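Local coordinates for protection of telomeres protein poz1 (Schizosaccharomyces pombe, PDB 5WE0) that binds telomeric DNA and negatively regulates telomerase and telomere length, at residues 98-103 with 146-151; 108-113 with 132-137; 138-143 with 213-218. One frame throughout, in Å; residues are numbered along the deposited sequence.

Overall arrangement
Three buried contacts join three long helices of this all-helical chain. Contacts 1 and 2 both pair helix 93-115 with helix 130-157, at points whose centres lie about 18 Å apart; contact 2 is nested inside the loop that contact 1 closes. Contact 3 sets helix 209-230 against the middle of helix 130-157, its centre about 11 Å from that of contact 1 and about 12 Å from that of contact 2. Leu216 of contact 3 reaches Leu103 and Ile148 of contact 1, and Leu138 packs on Arg110 and Gln111 of contact 2. The character changes from apolar in contact 1 to polar in contact 2 and mixed in contact 3, and all three have chains of other proteins close by.

Contact 1 of 3, residues 98-103 with 146-151; sequences NALERL and AGICRW
Leu100 and Ile148 meet where the local axes of 98-103 and 146-151 approach to 11.1 Å and run almost exactly antiparallel, 172° between their directions. The CA atoms of Leu100 and Ile148 are 8.0 Å apart. This is an antiparallel helix pair within an all-helical bundle, and the wide spacing means that side chains, not backbones, make the meeting. Leu100 supplies both methyl branches. Its CD2 lies against CG2 of Ile148 at 3.8 Å, the two side chains sliding past each other in opposite directions, while CD1 goes to Cys149, the residue after Ile148. The branched chain of Ile148 is likewise shared: CG2 stands anti to its own backbone N and meets Leu100, whereas the other branch runs beside that N (chi1 -67°) and extends through CG1 to CD1, which reaches CD2 of Leu103 at 4.1 Å. One isoleucine thus bridges two leucines three residues, nearly one turn, apart. Leucine suits the first helix because its length and forked end carry two methyls across the wide spacing to two residues, and isoleucine suits the second because its two unequal arms part close to the backbone. Other elements complete the shell: Phe65 touches Ile148 as well as Ala99, Trp174 of helix 164-174 touches both Leu100 and Cys149, and Leu103 also packs on Leu216 and Tyr219 of helix 209-230. On a different side of helix 93-115, Arg102 makes a cation-pi interaction with Phe60 and forms a salt bridge with an acidic side chain in the chain of another protein. The polarisable thiol of Cys149 takes part as an apolar group, its SG resting 3.8 Å from CD1 of Leu100.

Contact 2 of 3, residues 108-113 with 132-137; sequences LERQNC and TLNNEA
Arg110 reaches from helix 93-115 to Asn134 and Ala137, which stand nearly one turn apart on helix 130-157, in a polar helix-helix contact inside the bundle. The main bond runs from Arg110 NH1 to Asn134 OD1, 2.7 Å long and fairly straight at 161°. The acceptor lies nearly in the guanidinium plane, but the donor stands above the carbonyl plane of the amide, and the two flat groups are turned 48° from each other. Arg110 NH2 adds a weak second bond to the same OD1, at 3.3 Å. A water donates to Asn134 OD1 and also to the backbone O of Gln111, each over 3.0 Å, so the amide oxygen is held by three donors, one of them weakly, and the water ties it back to the first helix. Asparagine suits the place because its short side chain offers a neutral acceptor. The arginine has further partners: NH1 bonds to Gln226 OE1, NE too is hydrogen-bonded close by, and NH2 forms a salt bridge with Glu107 OE2, which would be expected to balance the buried charge. The arginine chain starts anti to its backbone N and then bends at chi3 (63°), which turns the guanidinium flat against the methyl of Ala137. That CB sits over one face, toward the rim, 3.5 Å from Arg110 NE; the small methyl of alanine lets the flat group lie directly on it. Helix 209-230 packs alongside, touching Arg110 through Thr223 and Ala137 through Cys222, while the disulfide from Cys113 to Cys231 ties helix 93-115 to the chain just beyond that helix.

Contact 3 of 3, residues 138-143 with 213-218; sequences LKLYSC and NSVLSR
Leu140 and Val215 have the closest CA atoms across the two segments, 5.6 Å apart. The local axes of 138-143 and 213-218 pass 8.6 Å apart and cross at -136°, about midway between perpendicular and antiparallel, within the helical bundle. Apolar contacts come first. Val215 uses both its methyls: CG1, anti to the backbone N (chi1 160°), lies 3.8 Å from Cys143 CB and 4.0 Å from Leu140 CD2, while CG2 meets the sulfur of Cys143. A beta-branched valine suits so narrow a crossing, because its methyls branch at CB, close to the backbone, where the helices are near. Packing against the backbone is tighter still, with Val215 CG1 only 3.2 Å from Leu140 O; in return, Leu140 CD1 rests 3.8 Å from Arg218 O. Leu140 also meets a charged group, its CD2 lying over one face of the Arg218 guanidinium, toward the rim. The polar bonds stay on the second helix, where Arg218 NE and NH2 grip Ser214 OG side-on, the NE bond being 3.1 Å. Arg218 NH2 forms a salt bridge with an acidic side chain in the chain of another protein, and NH1 a hydrogen bond with its backbone. The chemistry suggests that apolar side chains hold the helices together, while serine and leucine probably help to place the guanidinium for the other protein.

Contact 1 of 3, residues 98-103 with 146-151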
# COMPACT_ATOMS: atom_id res chain seq x y z
N ASN A 98 -0.09 8.18 -1.52
CA ASN A 98 -1.44 7.64 -1.44
C ASN A 98 -1.43 6.18 -1.01
O ASN A 98 -2.26 5.75 -0.20
CB ASN A 98 -2.15 7.77 -2.78
CG ASN A 98 -2.46 9.23 -3.14
OD1 ASN A 98 -2.39 10.11 -2.30
ND2 ASN A 98 -2.79 9.47 -4.40
N ALA A 99 -0.49 5.40 -1.55
CA ALA A 99 -0.38 4.00 -1.17
C ALA A 99 -0.12 3.85 0.33
O ALA A 99 -0.64 2.93 0.97
CB ALA A 99 0.73 3.32 -1.98
N LEU A 100 0.72 4.73 0.91
CA LEU A 100 1.00 4.64 2.35
C LEU A 100 -0.22 5.00 3.17
O LEU A 100 -0.45 4.43 4.25
CB LEU A 100 2.16 5.55 2.74
CG LEU A 100 3.55 5.04 2.35
CD1 LEU A 100 4.57 6.18 2.41
CD2 LEU A 100 3.93 3.88 3.26
N GLU A 101 -1.01 5.95 2.69
CA GLU A 101 -2.23 6.27 3.39
C GLU A 101 -3.20 5.10 3.32
O GLU A 101 -3.86 4.78 4.32
CB GLU A 101 -2.83 7.55 2.80
CG GLU A 101 -4.05 8.02 3.54
CD GLU A 101 -4.43 9.45 3.18
OE1 GLU A 101 -5.54 9.89 3.58
OE2 GLU A 101 -3.61 10.14 2.53
N ARG A 102 -3.24 4.43 2.18
CA ARG A 102 -4.10 3.27 1.99
C ARG A 102 -3.64 2.15 2.92
O ARG A 102 -4.46 1.50 3.57
CB ARG A 102 -4.06 2.80 0.54
CG ARG A 102 -4.89 3.66 -0.41
CD ARG A 102 -4.93 3.06 -1.80
NE ARG A 102 -4.78 4.07 -2.84
CZ ARG A 102 -5.69 5.01 -3.11
NH1 ARG A 102 -6.81 5.06 -2.42
NH2 ARG A 102 -5.46 5.89 -4.07
N LEU A 103 -2.33 1.92 2.98
CA LEU A 103 -1.79 0.88 3.85
C LEU A 103 -2.13 1.17 5.30
O LEU A 103 -2.46 0.26 6.08
CB LEU A 103 -0.28 0.80 3.68
CG LEU A 103 0.34 -0.46 4.24
CD1 LEU A 103 -0.16 -1.69 3.49
CD2 LEU A 103 1.87 -0.34 4.18
N ALA A 146 8.40 1.14 6.60
CA ALA A 146 9.72 1.77 6.58
C ALA A 146 10.44 1.49 5.26
O ALA A 146 11.14 2.35 4.73
CB ALA A 146 10.56 1.28 7.75
N GLY A 147 10.26 0.28 4.72
CA GLY A 147 10.88 -0.04 3.44
C GLY A 147 10.34 0.81 2.30
O GLY A 147 11.09 1.26 1.45
N ILE A 148 9.02 1.00 2.26
CA ILE A 148 8.40 1.81 1.22
C ILE A 148 8.91 3.25 1.29
O ILE A 148 9.29 3.84 0.26
CB ILE A 148 6.87 1.74 1.33
CG1 ILE A 148 6.35 0.32 1.02
CG2 ILE A 148 6.20 2.80 0.45
CD1 ILE A 148 4.92 0.02 1.51
N CYS A 149 8.92 3.83 2.50
CA CYS A 149 9.39 5.21 2.68
C CYS A 149 10.85 5.37 2.29
O CYS A 149 11.25 6.37 1.70
CB CYS A 149 9.21 5.66 4.13
SG CYS A 149 7.52 5.67 4.68
N ARG A 150 11.67 4.40 2.67
CA ARG A 150 13.09 4.47 2.37
C ARG A 150 13.33 4.36 0.86
O ARG A 150 14.15 5.10 0.29
CB ARG A 150 13.82 3.37 3.12
CG ARG A 150 15.30 3.51 3.03
CD ARG A 150 15.94 3.15 4.35
NE ARG A 150 16.60 1.87 4.17
CZ ARG A 150 17.41 1.30 5.04
NH1 ARG A 150 17.98 0.14 4.74
NH2 ARG A 150 17.65 1.89 6.20
N TRP A 151 12.61 3.46 0.18
CA TRP A 151 12.82 3.34 -1.26
C TRP A 151 12.27 4.54 -2.02
O TRP A 151 12.86 4.94 -3.03
CB TRP A 151 12.24 2.03 -1.76
CG TRP A 151 13.27 0.93 -1.56
CD1 TRP A 151 13.68 0.38 -0.36
CD2 TRP A 151 14.06 0.31 -2.57
NE1 TRP A 151 14.66 -0.56 -0.58
CE2 TRP A 151 14.91 -0.62 -1.93
CE3 TRP A 151 14.12 0.44 -3.96
CZ2 TRP A 151 15.80 -1.42 -2.63
CZ3 TRP A 151 15.03 -0.34 -4.66
CH2 TRP A 151 15.85 -1.26 -4.00

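Contact 2 of 3, residues 108-113 with 132-137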
# COMPACT_ATOMS: atom_id res chain seq x y z
N LEU A 108 -5.30 0.28 10.23
CA LEU A 108 -6.25 0.85 11.19
C LEU A 108 -7.43 -0.10 11.34
O LEU A 108 -7.85 -0.41 12.46
CB LEU A 108 -6.72 2.22 10.72
CG LEU A 108 -5.96 3.43 11.27
CD1 LEU A 108 -6.64 4.73 10.86
CD2 LEU A 108 -5.85 3.33 12.79
N GLU A 109 -7.97 -0.54 10.21
CA GLU A 109 -9.11 -1.47 10.20
C GLU A 109 -8.74 -2.83 10.79
O GLU A 109 -9.56 -3.45 11.48
CB GLU A 109 -9.63 -1.63 8.77
CG GLU A 109 -10.90 -2.45 8.65
CD GLU A 109 -11.96 -1.76 7.80
OE1 GLU A 109 -11.88 -0.52 7.64
OE2 GLU A 109 -12.84 -2.48 7.27
N ARG A 110 -7.55 -3.35 10.47
CA ARG A 110 -7.13 -4.61 11.09
C ARG A 110 -7.09 -4.46 12.61
O ARG A 110 -7.55 -5.35 13.34
CB ARG A 110 -5.76 -5.03 10.57
CG ARG A 110 -5.32 -6.39 11.06
CD ARG A 110 -3.82 -6.52 10.95
NE ARG A 110 -3.17 -5.53 11.82
CZ ARG A 110 -3.07 -5.65 13.15
NH1 ARG A 110 -3.58 -6.70 13.77
NH2 ARG A 110 -2.48 -4.70 13.85
N GLN A 111 -6.53 -3.36 13.10
CA GLN A 111 -6.44 -3.14 14.54
C GLN A 111 -7.83 -3.15 15.19
O GLN A 111 -8.01 -3.74 16.26
CB GLN A 111 -5.70 -1.86 14.86
CG GLN A 111 -4.20 -2.01 14.72
CD GLN A 111 -3.45 -0.75 15.14
OE1 GLN A 111 -3.98 0.08 15.89
NE2 GLN A 111 -2.23 -0.60 14.65
N ASN A 112 -8.80 -2.45 14.60
CA ASN A 112 -10.16 -2.48 15.15
C ASN A 112 -10.73 -3.88 15.17
O ASN A 112 -11.35 -4.29 16.16
CB ASN A 112 -11.10 -1.55 14.40
CG ASN A 112 -11.07 -0.15 14.93
OD1 ASN A 112 -10.01 0.36 15.30
ND2 ASN A 112 -12.25 0.46 15.03
N CYS A 113 -10.55 -4.64 14.09
CA CYS A 113 -11.01 -6.02 14.11
C CYS A 113 -10.48 -6.79 15.31
O CYS A 113 -11.22 -7.54 15.95
CB CYS A 113 -10.61 -6.72 12.81
SG CYS A 113 -11.15 -8.44 12.74
N THR A 132 -0.75 -13.22 19.26
CA THR A 132 0.32 -13.59 18.34
C THR A 132 0.12 -12.96 16.98
O THR A 132 1.06 -12.37 16.41
CB THR A 132 0.36 -15.12 18.19
OG1 THR A 132 0.69 -15.70 19.44
CG2 THR A 132 1.37 -15.54 17.12
N LEU A 133 -1.10 -13.06 16.45
CA LEU A 133 -1.42 -12.53 15.13
C LEU A 133 -1.30 -11.02 15.08
O LEU A 133 -0.79 -10.46 14.11
CB LEU A 133 -2.82 -12.96 14.73
CG LEU A 133 -2.93 -14.30 14.00
CD1 LEU A 133 -2.13 -14.14 12.72
CD2 LEU A 133 -2.37 -15.45 14.81
N ASN A 134 -1.77 -10.33 16.13
CA ASN A 134 -1.68 -8.88 16.15
C ASN A 134 -0.21 -8.45 16.14
O ASN A 134 0.17 -7.54 15.41
CB ASN A 134 -2.44 -8.33 17.35
CG ASN A 134 -2.67 -6.84 17.28
OD1 ASN A 134 -3.47 -6.35 16.47
ND2 ASN A 134 -1.98 -6.10 18.15
N ASN A 135 0.61 -9.11 16.95
CA ASN A 135 2.03 -8.81 17.04
C ASN A 135 2.76 -9.06 15.73
O ASN A 135 3.64 -8.29 15.33
CB ASN A 135 2.63 -9.65 18.18
CG ASN A 135 4.10 -9.40 18.39
OD1 ASN A 135 4.52 -8.29 18.73
ND2 ASN A 135 4.89 -10.44 18.20
N GLU A 136 2.42 -10.15 15.04
CA GLU A 136 3.05 -10.45 13.76
C GLU A 136 2.70 -9.40 12.72
O GLU A 136 3.57 -8.88 12.02
CB GLU A 136 2.63 -11.84 13.28
CG GLU A 136 3.54 -12.95 13.74
CD GLU A 136 3.01 -14.30 13.30
OE1 GLU A 136 2.73 -14.46 12.11
OE2 GLU A 136 2.89 -15.22 14.14
N ALA A 137 1.41 -9.06 12.61
CA ALA A 137 0.99 -8.03 11.67
C ALA A 137 1.65 -6.70 11.97
O ALA A 137 2.10 -6.00 11.05
CB ALA A 137 -0.54 -7.90 11.69
O HOH W 1 -5.57 -4.62 17.68

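Contact 3 of 3, residues 138-143 with 213-218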
# COMPACT_ATOMS: atom_id res chain seq x y z
N LEU A 138 1.74 -6.32 13.25
CA LEU A 138 2.35 -5.04 13.60
C LEU A 138 3.81 -5.00 13.20
O LEU A 138 4.29 -3.96 12.72
CB LEU A 138 2.24 -4.77 15.10
CG LEU A 138 0.91 -4.33 15.68
CD1 LEU A 138 1.00 -4.43 17.22
CD2 LEU A 138 0.61 -2.90 15.24
N LYS A 139 4.53 -6.11 13.38
CA LYS A 139 5.95 -6.13 13.04
C LYS A 139 6.14 -6.06 11.53
O LYS A 139 6.97 -5.29 11.03
CB LYS A 139 6.60 -7.40 13.60
CG LYS A 139 6.99 -7.24 15.07
CD LYS A 139 7.01 -8.58 15.81
CE LYS A 139 8.09 -9.49 15.30
NZ LYS A 139 8.07 -10.82 15.95
N LEU A 140 5.36 -6.85 10.78
CA LEU A 140 5.40 -6.80 9.33
C LEU A 140 4.99 -5.43 8.81
O LEU A 140 5.60 -4.92 7.87
CB LEU A 140 4.49 -7.89 8.74
CG LEU A 140 4.95 -9.33 9.01
CD1 LEU A 140 3.84 -10.35 8.75
CD2 LEU A 140 6.19 -9.63 8.15
N TYR A 141 3.95 -4.84 9.39
CA TYR A 141 3.48 -3.53 8.93
C TYR A 141 4.58 -2.50 9.04
O TYR A 141 4.82 -1.69 8.12
CB TYR A 141 2.27 -3.08 9.73
CG TYR A 141 1.87 -1.66 9.45
CD1 TYR A 141 1.09 -1.36 8.34
CD2 TYR A 141 2.22 -0.61 10.31
CE1 TYR A 141 0.69 -0.08 8.06
CE2 TYR A 141 1.80 0.71 10.03
CZ TYR A 141 1.04 0.95 8.89
OH TYR A 141 0.61 2.22 8.53
N SER A 142 5.20 -2.45 10.21
CA SER A 142 6.22 -1.46 10.50
C SER A 142 7.44 -1.65 9.59
O SER A 142 8.02 -0.68 9.11
CB SER A 142 6.55 -1.55 12.00
OG SER A 142 7.82 -1.01 12.31
N CYS A 143 7.84 -2.90 9.34
CA CYS A 143 8.93 -3.16 8.41
C CYS A 143 8.54 -2.75 6.99
O CYS A 143 9.30 -2.06 6.30
CB CYS A 143 9.35 -4.63 8.48
SG CYS A 143 10.86 -5.08 7.48
N ASN A 213 9.31 -6.68 -0.36
CA ASN A 213 8.26 -7.37 -1.10
C ASN A 213 7.71 -8.54 -0.28
O ASN A 213 6.49 -8.72 -0.19
CB ASN A 213 8.82 -7.86 -2.44
CG ASN A 213 7.83 -8.69 -3.21
OD1 ASN A 213 6.88 -8.16 -3.79
ND2 ASN A 213 8.03 -10.00 -3.22
N SER A 214 8.59 -9.33 0.33
CA SER A 214 8.15 -10.48 1.12
C SER A 214 7.39 -10.05 2.38
O SER A 214 6.32 -10.59 2.69
CB SER A 214 9.37 -11.34 1.49
OG SER A 214 9.01 -12.28 2.48
N VAL A 215 7.93 -9.07 3.11
CA VAL A 215 7.28 -8.55 4.32
C VAL A 215 5.90 -8.00 3.99
O VAL A 215 4.92 -8.23 4.72
CB VAL A 215 8.17 -7.48 4.96
CG1 VAL A 215 7.39 -6.59 5.88
CG2 VAL A 215 9.34 -8.12 5.68
N LEU A 216 5.80 -7.23 2.91
CA LEU A 216 4.53 -6.61 2.54
C LEU A 216 3.51 -7.65 2.11
O LEU A 216 2.33 -7.58 2.48
CB LEU A 216 4.76 -5.59 1.43
CG LEU A 216 3.56 -4.79 0.96
CD1 LEU A 216 2.89 -4.15 2.16
CD2 LEU A 216 4.03 -3.72 -0.04
N SER A 217 3.95 -8.63 1.32
CA SER A 217 3.06 -9.74 0.97
C SER A 217 2.57 -10.46 2.22
O SER A 217 1.38 -10.75 2.36
CB SER A 217 3.79 -10.72 0.07
OG SER A 217 3.02 -11.91 0.01
N ARG A 218 3.49 -10.78 3.14
CA ARG A 218 3.10 -11.46 4.36
C ARG A 218 2.22 -10.59 5.24
O ARG A 218 1.33 -11.10 5.93
CB ARG A 218 4.35 -11.92 5.11
CG ARG A 218 4.97 -13.17 4.47
CD ARG A 218 6.16 -13.66 5.25
NE ARG A 218 7.36 -12.88 5.00
CZ ARG A 218 8.25 -12.60 5.94
NH1 ARG A 218 8.05 -13.04 7.17
NH2 ARG A 218 9.33 -11.89 5.65